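Local structure of agmatinase (Burkholderia thailandensis, 4DZ4) at residues F245-L250 and P256-P261; P70-A75 and V291-D296; I160-H165 and L272-G277; G201-N206 and L250-A255. The protein probably hydrolyses agmatine to putrescine and urea, as an arginase-family enzyme with two manganese ions in each subunit. All coordinates share one frame; numbering follows the deposited sequence.

Contact 1 (F245-L250 and P256-P261). With MN (manganese (II) ion), chain Q; MN (manganese (II) ion), chain P.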
loop_
_atom_site.group_PDB
_atom_site.type_symbol
_atom_site.label_atom_id
_atom_site.label_comp_id
_atom_site.label_asym_id
_atom_site.label_seq_id
_atom_site.Cartn_x
_atom_site.Cartn_y
_atom_site.Cartn_z
ATOM N N PHE B 245 -27.454 0.629 -2.543
ATOM C CA PHE B 245 -26.396 -0.364 -2.705
ATOM C C PHE B 245 -25.213 -0.046 -1.804
ATOM O O PHE B 245 -24.448 0.883 -2.091
ATOM C CB PHE B 245 -25.941 -0.450 -4.168
ATOM C CG PHE B 245 -25.215 -1.728 -4.492
ATOM C CD1 PHE B 245 -23.940 -1.955 -3.983
ATOM C CD2 PHE B 245 -25.826 -2.722 -5.291
ATOM C CE1 PHE B 245 -23.254 -3.148 -4.237
ATOM C CE2 PHE B 245 -25.137 -3.899 -5.585
ATOM C CZ PHE B 245 -23.849 -4.119 -5.055
ATOM N N ASP B 246 -25.059 -0.822 -0.738
ATOM C CA ASP B 246 -23.893 -0.706 0.153
ATOM C C ASP B 246 -22.822 -1.603 -0.474
ATOM O O ASP B 246 -23.044 -2.785 -0.634
ATOM C CB ASP B 246 -24.307 -1.131 1.572
ATOM C CG ASP B 246 -23.129 -1.110 2.611
ATOM O OD1 ASP B 246 -21.951 -1.077 2.209
ATOM O OD2 ASP B 246 -23.419 -1.157 3.832
ATOM N N ILE B 247 -21.695 -1.021 -0.888
ATOM C CA ILE B 247 -20.627 -1.767 -1.555
ATOM C C ILE B 247 -20.135 -2.986 -0.746
ATOM O O ILE B 247 -19.636 -3.956 -1.334
ATOM C CB ILE B 247 -19.472 -0.825 -1.977
ATOM C CG1 ILE B 247 -18.721 -1.385 -3.228
ATOM C CG2 ILE B 247 -18.546 -0.513 -0.774
ATOM C CD1 ILE B 247 -19.553 -1.575 -4.487
ATOM N N ASP B 248 -20.340 -2.975 0.572
ATOM C CA ASP B 248 -19.961 -4.144 1.396
ATOM C C ASP B 248 -20.873 -5.361 1.198
ATOM O O ASP B 248 -20.631 -6.425 1.770
ATOM C CB ASP B 248 -19.751 -3.772 2.884
ATOM C CG ASP B 248 -21.065 -3.591 3.693
ATOM O OD1 ASP B 248 -20.960 -2.903 4.741
ATOM O OD2 ASP B 248 -22.159 -4.079 3.319
ATOM N N CYS B 249 -21.908 -5.203 0.363
ATOM C CA CYS B 249 -22.640 -6.379 -0.175
ATOM C C CYS B 249 -21.603 -7.330 -0.864
ATOM O O CYS B 249 -21.661 -8.554 -0.718
ATOM C CB CYS B 249 -23.662 -5.904 -1.215
ATOM S SG CYS B 249 -24.602 -7.281 -1.911
ATOM N N LEU B 250 -20.643 -6.735 -1.566
ATOM C CA LEU B 250 -19.626 -7.508 -2.261
ATOM C C LEU B 250 -18.654 -8.094 -1.239
ATOM O O LEU B 250 -18.404 -7.487 -0.189
ATOM C CB LEU B 250 -18.852 -6.615 -3.261
ATOM C CG LEU B 250 -19.748 -5.914 -4.280
ATOM C CD1 LEU B 250 -18.908 -5.104 -5.274
ATOM C CD2 LEU B 250 -20.627 -6.911 -5.026
ATOM N N PRO B 256 -12.585 -4.320 -0.970
ATOM C CA PRO B 256 -11.803 -4.187 0.284
ATOM C C PRO B 256 -11.959 -2.798 0.910
ATOM O O PRO B 256 -11.744 -2.627 2.128
ATOM C CB PRO B 256 -10.353 -4.399 -0.183
ATOM C CG PRO B 256 -10.343 -4.036 -1.663
ATOM C CD PRO B 256 -11.695 -4.563 -2.134
ATOM N N GLY B 257 -12.303 -1.827 0.069
ATOM C CA GLY B 257 -12.363 -0.424 0.471
ATOM C C GLY B 257 -13.686 -0.075 1.110
ATOM O O GLY B 257 -14.464 0.671 0.551
ATOM N N THR B 258 -13.917 -0.592 2.310
ATOM C CA THR B 258 -15.181 -0.335 2.991
ATOM C C THR B 258 -14.976 -0.404 4.503
ATOM O O THR B 258 -14.003 -0.996 4.981
ATOM C CB THR B 258 -16.295 -1.271 2.442
ATOM O OG1 THR B 258 -17.590 -0.694 2.725
ATOM C CG2 THR B 258 -16.166 -2.704 3.026
ATOM N N GLY B 259 -15.861 0.237 5.263
ATOM C CA GLY B 259 -15.644 0.382 6.709
ATOM C C GLY B 259 -15.969 -0.846 7.548
ATOM O O GLY B 259 -15.428 -0.994 8.640
ATOM N N THR B 260 -16.883 -1.701 7.055
ATOM C CA THR B 260 -17.352 -2.894 7.792
ATOM C C THR B 260 -17.356 -4.133 6.891
ATOM O O THR B 260 -18.432 -4.652 6.509
ATOM C CB THR B 260 -18.762 -2.700 8.446
ATOM O OG1 THR B 260 -19.655 -2.151 7.470
ATOM C CG2 THR B 260 -18.699 -1.749 9.631
ATOM N N PRO B 261 -16.162 -4.634 6.542
ATOM C CA PRO B 261 -16.037 -5.785 5.647
ATOM C C PRO B 261 -16.476 -7.090 6.338
ATOM O O PRO B 261 -16.072 -7.369 7.499
ATOM C CB PRO B 261 -14.525 -5.828 5.340
ATOM C CG PRO B 261 -13.861 -5.161 6.506
ATOM C CD PRO B 261 -14.835 -4.056 6.868
HETATM MN MN MN Q . -23.085 -2.771 5.227
HETATM MN MN MN P . -25.443 -0.574 5.318
HETATM O O HOH W 1 -18.943 -0.890 4.995
HETATM O O HOH W 2 -24.248 -1.588 6.472
#

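Contact 2 (P70-A75 and V291-D296)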
loop_
_atom_site.group_PDB
_atom_site.type_symbol
_atom_site.label_atom_id
_atom_site.label_comp_id
_atom_site.label_asym_id
_atom_site.label_seq_id
_atom_site.Cartn_x
_atom_site.Cartn_y
_atom_site.Cartn_z
ATOM N N PRO B 70 -17.387 9.755 -2.441
ATOM C CA PRO B 70 -17.871 10.310 -3.708
ATOM C C PRO B 70 -16.749 10.645 -4.676
ATOM O O PRO B 70 -16.856 10.356 -5.877
ATOM C CB PRO B 70 -18.626 11.578 -3.264
ATOM C CG PRO B 70 -19.141 11.205 -1.901
ATOM C CD PRO B 70 -17.980 10.448 -1.282
ATOM N N SER B 71 -15.658 11.228 -4.161
ATOM C CA SER B 71 -14.520 11.547 -5.031
ATOM C C SER B 71 -13.922 10.270 -5.605
ATOM O O SER B 71 -13.464 10.255 -6.744
ATOM C CB SER B 71 -13.454 12.388 -4.281
ATOM O OG SER B 71 -12.925 11.693 -3.172
ATOM N N ALA B 72 -13.891 9.207 -4.794
ATOM C CA ALA B 72 -13.286 7.947 -5.241
ATOM C C ALA B 72 -14.113 7.333 -6.365
ATOM O O ALA B 72 -13.559 6.817 -7.340
ATOM C CB ALA B 72 -13.145 6.966 -4.076
ATOM N N VAL B 73 -15.429 7.364 -6.220
ATOM C CA VAL B 73 -16.306 6.794 -7.243
ATOM C C VAL B 73 -16.229 7.623 -8.548
ATOM O O VAL B 73 -16.165 7.047 -9.634
ATOM C CB VAL B 73 -17.754 6.660 -6.734
ATOM C CG1 VAL B 73 -18.672 6.140 -7.859
ATOM C CG2 VAL B 73 -17.773 5.688 -5.547
ATOM N N ARG B 74 -16.206 8.954 -8.437
ATOM C CA ARG B 74 -15.971 9.783 -9.614
ATOM C C ARG B 74 -14.679 9.421 -10.356
ATOM O O ARG B 74 -14.696 9.217 -11.574
ATOM C CB ARG B 74 -15.985 11.276 -9.261
ATOM C CG ARG B 74 -17.365 11.765 -8.885
ATOM C CD ARG B 74 -17.277 13.221 -8.485
ATOM N NE ARG B 74 -18.605 13.803 -8.191
ATOM C CZ ARG B 74 -19.083 14.151 -6.989
ATOM N NH1 ARG B 74 -18.352 14.058 -5.861
ATOM N NH2 ARG B 74 -20.296 14.681 -6.921
ATOM N N ALA B 75 -13.561 9.338 -9.623
ATOM C CA ALA B 75 -12.281 8.987 -10.234
ATOM C C ALA B 75 -12.332 7.602 -10.884
ATOM O O ALA B 75 -11.714 7.386 -11.924
ATOM C CB ALA B 75 -11.143 9.056 -9.209
ATOM N N VAL B 291 -18.242 3.358 0.098
ATOM C CA VAL B 291 -16.874 3.277 -0.469
ATOM C C VAL B 291 -15.922 4.123 0.417
ATOM O O VAL B 291 -16.204 5.305 0.680
ATOM C CB VAL B 291 -16.848 3.757 -1.930
ATOM C CG1 VAL B 291 -15.400 3.817 -2.424
ATOM C CG2 VAL B 291 -17.698 2.809 -2.837
ATOM N N ALA B 292 -14.826 3.508 0.889
ATOM C CA ALA B 292 -13.857 4.178 1.766
ATOM C C ALA B 292 -12.476 4.047 1.107
ATOM O O ALA B 292 -11.821 3.005 1.235
ATOM C CB ALA B 292 -13.892 3.543 3.165
ATOM N N PRO B 293 -12.057 5.062 0.331
ATOM C CA PRO B 293 -10.879 4.867 -0.535
ATOM C C PRO B 293 -9.559 4.620 0.231
ATOM O O PRO B 293 -8.621 4.005 -0.332
ATOM C CB PRO B 293 -10.806 6.166 -1.349
ATOM C CG PRO B 293 -11.676 7.140 -0.610
ATOM C CD PRO B 293 -12.778 6.312 -0.003
ATOM N N ALA B 294 -9.466 5.074 1.470
ATOM C CA ALA B 294 -8.244 4.780 2.260
ATOM C C ALA B 294 -8.022 3.286 2.428
ATOM O O ALA B 294 -6.902 2.873 2.663
ATOM C CB ALA B 294 -8.314 5.444 3.627
ATOM N N TYR B 295 -9.103 2.492 2.342
ATOM C CA TYR B 295 -9.009 1.024 2.426
ATOM C C TYR B 295 -9.134 0.358 1.065
ATOM O O TYR B 295 -9.098 -0.861 0.971
ATOM C CB TYR B 295 -10.094 0.491 3.350
ATOM C CG TYR B 295 -9.797 0.887 4.791
ATOM C CD1 TYR B 295 -8.919 0.133 5.559
ATOM C CD2 TYR B 295 -10.358 2.037 5.345
ATOM C CE1 TYR B 295 -8.601 0.516 6.857
ATOM C CE2 TYR B 295 -10.048 2.423 6.647
ATOM C CZ TYR B 295 -9.177 1.653 7.394
ATOM O OH TYR B 295 -8.859 2.051 8.691
ATOM N N ASP B 296 -9.286 1.154 0.006
ATOM C CA ASP B 296 -9.364 0.561 -1.334
ATOM C C ASP B 296 -7.992 0.085 -1.834
ATOM O O ASP B 296 -6.925 0.511 -1.337
ATOM C CB ASP B 296 -9.984 1.541 -2.334
ATOM C CG ASP B 296 -10.725 0.847 -3.462
ATOM O OD1 ASP B 296 -10.680 -0.410 -3.558
ATOM O OD2 ASP B 296 -11.389 1.558 -4.247
#

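Contact 3 (I160-H165 and L272-G277). With MN (manganese (II) ion), chain Q; MN (manganese (II) ion), chain P.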
loop_
_atom_site.group_PDB
_atom_site.type_symbol
_atom_site.label_atom_id
_atom_site.label_comp_id
_atom_site.label_asym_id
_atom_site.label_seq_id
_atom_site.Cartn_x
_atom_site.Cartn_y
_atom_site.Cartn_z
ATOM N N ILE B 160 -35.108 -1.664 -2.066
ATOM C CA ILE B 160 -34.275 -2.760 -2.594
ATOM C C ILE B 160 -32.872 -2.464 -2.070
ATOM O O ILE B 160 -32.234 -1.510 -2.477
ATOM C CB ILE B 160 -34.275 -2.833 -4.136
ATOM C CG1 ILE B 160 -35.702 -3.042 -4.680
ATOM C CG2 ILE B 160 -33.339 -3.975 -4.573
ATOM C CD1 ILE B 160 -35.786 -2.938 -6.198
ATOM N N HIS B 161 -32.395 -3.314 -1.172
ATOM C CA HIS B 161 -31.230 -2.982 -0.325
ATOM C C HIS B 161 -30.165 -4.048 -0.446
ATOM O O HIS B 161 -30.402 -5.192 -0.071
ATOM C CB HIS B 161 -31.776 -2.835 1.090
ATOM C CG HIS B 161 -30.739 -2.651 2.176
ATOM N ND1 HIS B 161 -31.034 -2.899 3.480
ATOM C CD2 HIS B 161 -29.432 -2.195 2.150
ATOM C CE1 HIS B 161 -29.957 -2.638 4.245
ATOM N NE2 HIS B 161 -28.977 -2.210 3.446
ATOM N N PHE B 162 -29.030 -3.695 -1.054
ATOM C CA PHE B 162 -27.917 -4.637 -1.213
ATOM C C PHE B 162 -26.914 -4.334 -0.094
ATOM O O PHE B 162 -26.464 -3.186 0.022
ATOM C CB PHE B 162 -27.236 -4.440 -2.567
ATOM C CG PHE B 162 -28.063 -4.857 -3.744
ATOM C CD1 PHE B 162 -27.861 -6.099 -4.359
ATOM C CD2 PHE B 162 -29.025 -3.994 -4.272
ATOM C CE1 PHE B 162 -28.622 -6.505 -5.459
ATOM C CE2 PHE B 162 -29.775 -4.374 -5.398
ATOM C CZ PHE B 162 -29.573 -5.621 -5.989
ATOM N N ASP B 163 -26.543 -5.329 0.719
ATOM C CA ASP B 163 -25.751 -5.043 1.923
ATOM C C ASP B 163 -25.395 -6.337 2.599
ATOM O O ASP B 163 -26.196 -7.282 2.584
ATOM C CB ASP B 163 -26.605 -4.211 2.903
ATOM C CG ASP B 163 -25.790 -3.302 3.816
ATOM O OD1 ASP B 163 -24.772 -3.739 4.391
ATOM O OD2 ASP B 163 -26.247 -2.156 4.028
ATOM N N ALA B 164 -24.235 -6.369 3.239
ATOM C CA ALA B 164 -23.958 -7.436 4.210
ATOM C C ALA B 164 -24.791 -7.270 5.492
ATOM O O ALA B 164 -24.921 -8.229 6.263
ATOM C CB ALA B 164 -22.465 -7.448 4.573
ATOM N N HIS B 165 -25.317 -6.054 5.718
ATOM C CA HIS B 165 -25.970 -5.640 6.976
ATOM C C HIS B 165 -27.403 -5.159 6.742
ATOM O O HIS B 165 -27.680 -4.408 5.827
ATOM C CB HIS B 165 -25.208 -4.476 7.626
ATOM C CG HIS B 165 -23.737 -4.738 7.797
ATOM N ND1 HIS B 165 -22.814 -4.366 6.870
ATOM C CD2 HIS B 165 -23.042 -5.354 8.826
ATOM C CE1 HIS B 165 -21.583 -4.751 7.299
ATOM N NE2 HIS B 165 -21.729 -5.336 8.498
ATOM N N LEU B 272 -23.809 -7.205 -10.518
ATOM C CA LEU B 272 -24.112 -6.457 -11.731
ATOM C C LEU B 272 -25.166 -7.208 -12.559
ATOM O O LEU B 272 -26.019 -6.584 -13.204
ATOM C CB LEU B 272 -22.837 -6.185 -12.534
ATOM C CG LEU B 272 -21.860 -5.207 -11.835
ATOM C CD1 LEU B 272 -20.591 -5.134 -12.666
ATOM C CD2 LEU B 272 -22.470 -3.803 -11.636
ATOM N N ALA B 273 -25.097 -8.544 -12.547
ATOM C CA ALA B 273 -26.076 -9.357 -13.281
ATOM C C ALA B 273 -27.481 -9.076 -12.717
ATOM O O ALA B 273 -28.458 -8.987 -13.475
ATOM C CB ALA B 273 -25.745 -10.839 -13.153
ATOM N N ILE B 274 -27.569 -8.946 -11.392
ATOM C CA ILE B 274 -28.845 -8.617 -10.737
ATOM C C ILE B 274 -29.299 -7.195 -11.094
ATOM O O ILE B 274 -30.412 -7.012 -11.596
ATOM C CB ILE B 274 -28.771 -8.808 -9.203
ATOM C CG1 ILE B 274 -28.487 -10.279 -8.865
ATOM C CG2 ILE B 274 -30.079 -8.369 -8.539
ATOM C CD1 ILE B 274 -27.980 -10.464 -7.434
ATOM N N VAL B 275 -28.442 -6.207 -10.879
ATOM C CA VAL B 275 -28.811 -4.803 -11.135
ATOM C C VAL B 275 -29.222 -4.581 -12.583
ATOM O O VAL B 275 -30.258 -3.939 -12.863
ATOM C CB VAL B 275 -27.704 -3.822 -10.699
ATOM C CG1 VAL B 275 -28.037 -2.376 -11.118
ATOM C CG2 VAL B 275 -27.571 -3.886 -9.174
ATOM N N ARG B 276 -28.472 -5.177 -13.500
ATOM C CA ARG B 276 -28.758 -5.016 -14.913
ATOM C C ARG B 276 -30.115 -5.568 -15.331
ATOM O O ARG B 276 -30.657 -5.150 -16.364
ATOM C CB ARG B 276 -27.665 -5.641 -15.764
ATOM C CG ARG B 276 -26.366 -4.838 -15.739
ATOM C CD ARG B 276 -25.269 -5.631 -16.421
ATOM N NE ARG B 276 -23.939 -5.030 -16.195
ATOM C CZ ARG B 276 -22.805 -5.669 -16.483
ATOM N NH1 ARG B 276 -22.854 -6.900 -16.998
ATOM N NH2 ARG B 276 -21.632 -5.088 -16.269
ATOM N N GLY B 277 -30.666 -6.486 -14.544
ATOM C CA GLY B 277 -31.929 -7.126 -14.904
ATOM C C GLY B 277 -33.169 -6.443 -14.325
ATOM O O GLY B 277 -34.291 -6.947 -14.485
HETATM MN MN MN Q . -23.085 -2.771 5.227
HETATM MN MN MN P . -25.443 -0.574 5.318
HETATM O O HOH W 2 -24.248 -1.588 6.472
#

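Contact 4 (G201-N206 and L250-A255). With EDO (1,2-ethanediol), chain R.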
loop_
_atom_site.group_PDB
_atom_site.type_symbol
_atom_site.label_atom_id
_atom_site.label_comp_id
_atom_site.label_asym_id
_atom_site.label_seq_id
_atom_site.Cartn_x
_atom_site.Cartn_y
_atom_site.Cartn_z
ATOM N N GLY B 201 -27.848 -10.134 -0.048
ATOM C CA GLY B 201 -26.436 -10.315 0.305
ATOM C C GLY B 201 -26.182 -10.309 1.816
ATOM O O GLY B 201 -25.029 -10.407 2.270
ATOM N N ILE B 202 -27.262 -10.208 2.589
ATOM C CA ILE B 202 -27.204 -10.200 4.065
ATOM C C ILE B 202 -26.377 -11.355 4.616
ATOM O O ILE B 202 -26.502 -12.494 4.179
ATOM C CB ILE B 202 -28.612 -10.203 4.708
ATOM C CG1 ILE B 202 -29.412 -8.949 4.282
ATOM C CG2 ILE B 202 -28.490 -10.336 6.244
ATOM C CD1 ILE B 202 -28.836 -7.615 4.805
ATOM N N ARG B 203 -25.521 -11.055 5.581
ATOM C CA ARG B 203 -24.730 -12.103 6.221
ATOM C C ARG B 203 -24.306 -11.660 7.619
ATOM O O ARG B 203 -23.231 -12.052 8.122
ATOM C CB ARG B 203 -23.539 -12.511 5.348
ATOM C CG ARG B 203 -22.672 -11.373 4.845
ATOM C CD ARG B 203 -21.691 -11.911 3.803
ATOM N NE ARG B 203 -20.711 -10.910 3.331
ATOM C CZ ARG B 203 -20.922 -9.957 2.417
ATOM N NH1 ARG B 203 -19.902 -9.173 2.055
ATOM N NH2 ARG B 203 -22.113 -9.784 1.835
ATOM N N THR B 204 -25.207 -10.915 8.282
ATOM C CA THR B 204 -25.041 -10.576 9.691
ATOM C C THR B 204 -26.391 -10.699 10.374
ATOM O O THR B 204 -27.439 -10.655 9.702
ATOM C CB THR B 204 -24.485 -9.155 9.921
ATOM O OG1 THR B 204 -25.193 -8.198 9.124
ATOM C CG2 THR B 204 -22.976 -9.112 9.577
ATOM N N TRP B 205 -26.348 -10.877 11.687
ATOM C CA TRP B 205 -27.524 -11.310 12.439
ATOM C C TRP B 205 -28.279 -10.193 13.106
ATOM O O TRP B 205 -27.683 -9.350 13.775
ATOM C CB TRP B 205 -27.132 -12.326 13.522
ATOM C CG TRP B 205 -28.355 -12.843 14.239
ATOM C CD1 TRP B 205 -28.859 -12.430 15.463
ATOM C CD2 TRP B 205 -29.308 -13.812 13.736
ATOM N NE1 TRP B 205 -30.010 -13.110 15.774
ATOM C CE2 TRP B 205 -30.341 -13.947 14.774
ATOM C CE3 TRP B 205 -29.390 -14.593 12.577
ATOM C CZ2 TRP B 205 -31.419 -14.816 14.638
ATOM C CZ3 TRP B 205 -30.487 -15.468 12.456
ATOM C CH2 TRP B 205 -31.464 -15.581 13.466
ATOM N N ASN B 206 -29.607 -10.244 12.988
ATOM C CA ASN B 206 -30.502 -9.380 13.781
ATOM C C ASN B 206 -31.597 -10.258 14.368
ATOM O O ASN B 206 -32.140 -11.128 13.679
ATOM C CB ASN B 206 -31.111 -8.313 12.856
ATOM C CG ASN B 206 -31.880 -7.214 13.593
ATOM O OD1 ASN B 206 -32.180 -7.287 14.789
ATOM N ND2 ASN B 206 -32.240 -6.182 12.831
ATOM N N LEU B 250 -20.643 -6.735 -1.566
ATOM C CA LEU B 250 -19.626 -7.508 -2.261
ATOM C C LEU B 250 -18.654 -8.094 -1.239
ATOM O O LEU B 250 -18.404 -7.487 -0.189
ATOM C CB LEU B 250 -18.852 -6.615 -3.261
ATOM C CG LEU B 250 -19.748 -5.914 -4.280
ATOM C CD1 LEU B 250 -18.908 -5.104 -5.274
ATOM C CD2 LEU B 250 -20.627 -6.911 -5.026
ATOM N N ASP B 251 -18.139 -9.279 -1.543
ATOM C CA ASP B 251 -17.096 -9.863 -0.720
ATOM C C ASP B 251 -15.931 -8.889 -0.592
ATOM O O ASP B 251 -15.644 -8.174 -1.536
ATOM C CB ASP B 251 -16.606 -11.187 -1.308
ATOM C CG ASP B 251 -15.777 -11.969 -0.283
ATOM O OD1 ASP B 251 -16.356 -12.673 0.574
ATOM O OD2 ASP B 251 -14.548 -11.776 -0.287
ATOM N N PRO B 252 -15.250 -8.883 0.564
ATOM C CA PRO B 252 -14.026 -8.052 0.700
ATOM C C PRO B 252 -12.976 -8.257 -0.394
ATOM O O PRO B 252 -12.179 -7.345 -0.645
ATOM C CB PRO B 252 -13.492 -8.454 2.087
ATOM C CG PRO B 252 -14.777 -8.776 2.887
ATOM C CD PRO B 252 -15.676 -9.467 1.857
ATOM N N ALA B 253 -12.967 -9.409 -1.063
ATOM C CA ALA B 253 -12.034 -9.590 -2.186
ATOM C C ALA B 253 -12.303 -8.598 -3.318
ATOM O O ALA B 253 -11.352 -8.106 -3.973
ATOM C CB ALA B 253 -12.093 -11.018 -2.723
ATOM N N PHE B 254 -13.596 -8.316 -3.547
ATOM C CA PHE B 254 -14.023 -7.428 -4.612
ATOM C C PHE B 254 -14.177 -6.004 -4.097
ATOM O O PHE B 254 -14.046 -5.048 -4.882
ATOM C CB PHE B 254 -15.380 -7.890 -5.161
ATOM C CG PHE B 254 -15.351 -9.282 -5.702
ATOM C CD1 PHE B 254 -15.017 -9.520 -7.044
ATOM C CD2 PHE B 254 -15.649 -10.365 -4.870
ATOM C CE1 PHE B 254 -14.970 -10.819 -7.531
ATOM C CE2 PHE B 254 -15.573 -11.664 -5.351
ATOM C CZ PHE B 254 -15.248 -11.892 -6.683
ATOM N N ALA B 255 -14.435 -5.854 -2.792
ATOM C CA ALA B 255 -14.706 -4.519 -2.223
ATOM C C ALA B 255 -13.928 -4.392 -0.893
ATOM O O ALA B 255 -14.539 -4.355 0.179
ATOM C CB ALA B 255 -16.225 -4.333 -1.987
HETATM C C1 EDO R . -28.896 -9.254 17.888
HETATM O O1 EDO R . -29.785 -8.504 17.010
HETATM C C2 EDO R . -27.407 -8.918 17.709
HETATM O O2 EDO R . -26.780 -9.712 16.675
#

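Contact 1 (F245-L250 and P256-P261)
I247 and D248 of the DxD motif of the arginase fold meet T258. This motif, D246 and D248, follows strand 240-246 and binds manganese. Metal bonds dominate one side of the contact. D246 OD2 bridges both ions, at 2.2 Å from manganese Q and a longer 2.6 Å from manganese P. D248 grips manganese Q with both oxygens, OD1 at 2.2 Å and OD2 at 2.5 Å. Water 2 also bridges the ions, and H139, D163, H165 and D167 complete the site.

Hydrogen bonds position these ligands. D248 N donates to D246 OD1 over 3.0 Å and closes an Asx turn. It arrives from above the carboxylate plane, and D246 OD2 is the oxygen that serves the metals. D248 OD2 also accepts from A164 N.

A water joins the segments. Water 1 donates to D248 OD1 and to T258 OG1, the latter over 2.6 Å, and accepts from T260 N. It thus ties a metal ligand to two residues of the loop 256-261. With its OG1 anti to the backbone N (chi1 -158°), T258 turns the hydroxyl to the water; the same OG1 also hydrogen-bonds E290 O.

Van der Waals contacts fill in beside the polar ones. The I247 CG2 methyl lies 3.6 Å from the T258 OG1 hydroxyl, and D248 CB touches T258 CG2 at 3.7 Å.

Contact 2 (P70-A75 and V291-D296)
A72 points its methyl group at the ring of P293, joining helix 69-76 to the loop before helix 300-323 in the alpha/beta arginase fold. P293 opens a short 3-10 turn, 293-295. Its CB also points at the helix. A72 CB lies 3.7 Å from P293 CB and 3.8 Å from P293 CG. The methyl therefore rests on the CB-CG side of the ring.

V291 points at the helix as well. Its CG1 branch is turned to A72 and comes within 4.2 Å of A72 CB. The CG2 branch serves V73. The V73 and V291 side chains meet at a slant. In each, CG1 is anti to the backbone N (chi1 176° in V73, 173° in V291), which leaves CG2 beside that N as the methyl touching the other valine.

No hydrogen bond crosses between the segments; the contact is apolar. Helix 300-323 borders the same patch, with A302 on A72 and A305 on both valines. V291 also touches I247, the middle residue of the metal-binding DxD motif. On the outer side, A294 packs on Y295 of a neighbouring subunit. The inner end of the contact is V73 CG2 against V291 CG2, at 4.0 Å.

Contact 3 (I160-H165 and L272-G277)
D163 OD1, one residue on from the F162 that meets I274 and V275, is held by manganese Q at 2.1 Å and by H165 N at 2.7 Å. The H165 N-H comes from above the carboxylate plane and closes an Asx turn. D163 OD2 binds manganese P at 2.2 Å. It also accepts from H161 NE2 over 2.8 Å, on the anti side, tilted 24° out of the carboxylate plane. With both oxygens held, the rotation of the carboxylate is fixed. H165 ND1 adds a bond to manganese Q, and H139, D167, D246, D248 and a bridging water complete the site.

F162 points the other way, toward helix 268-276. With CG anti to the carbonyl carbon (chi1 -69°), the ring extends to the helix and CZ leads. I274 CG2 meets the ring at its edge, in plane, 3.8 Å from F162 CZ. V275 CG2 approaches F162 CZ at 4.1 Å. The F162 ring also stacks with F245.

The end of strand 158-162 has two chemistries. F162 gives an apolar seat for helix 268-276 against the parallel sheet of the arginase fold. D163 puts negative charge between two metal ions, which probably helps balance their charge and hold them together.

Contact 4 (G201-N206 and L250-A255)
R203 reaches across to L250 from the loop that follows strand 198-202. CB already points at the segment 250-255. CG sits between the backbone N and the carbonyl carbon (chi1 51°), and the chain then runs extended from CG to NE. On the way the side chain packs on A164. NE has a hydrogen bond outside the segments.

At the tip the guanidinium reaches several backbone carbonyls, with G201 O and L250 O at its edge. NH2 donates to G201 O over 3.0 Å, with an N-H...O angle of 142° and the oxygen in the guanidinium plane. NH2 also bonds C249 O. NH1 makes the bond across the contact, to L250 O at 3.2 Å. This bond is weak and bent, at 128°. V262 O is a stronger partner of NH1, and D248 O adds another weak bond. R203 NH1 lies 4.0 Å from D251 CA. P252 CD stands at the guanidinium edge, 4.2 Å from R203 NH1.

D251 does not pair with the arginine. Its OD1 accepts from G264 N and G265 N. Its OD2 takes A253 N at 3.0 Å in an Asx turn, while D251 O accepts from both F254 N and A255 N. These bonds shape the turn that R203 touches. P252 packs on I300 of a neighbouring subunit.

The arginine ties together the loops after strands 198-202 and 240-246, which flank strand 158-162 in the sheet. R203 is not a metal ligand. Its weak bond to the backbone O of D248 is consistent with a second-shell place beside the binuclear manganese site of the arginase fold.

Contacts 1, 3 and 4 gather round the ends of neighbouring parallel strands; contacts 1 and 3 share both manganese ions and water 2. All three are buried. Contact 2 is only partly buried and does not reach the metals. Metal bonds and a water rule contact 1. In contact 3 the metal ligands and the apolar helix packing lie at different ends. Contact 4 relies on one arginine and backbone carbonyls, and shares L250 with contact 1. A164 O links contacts 3 and 4 by bonding T204 OG1 and R203 N. Contact 2 is wholly apolar across its segments, yet G257 O probably hydrogen-bonds A292 N, joining it to contact 1.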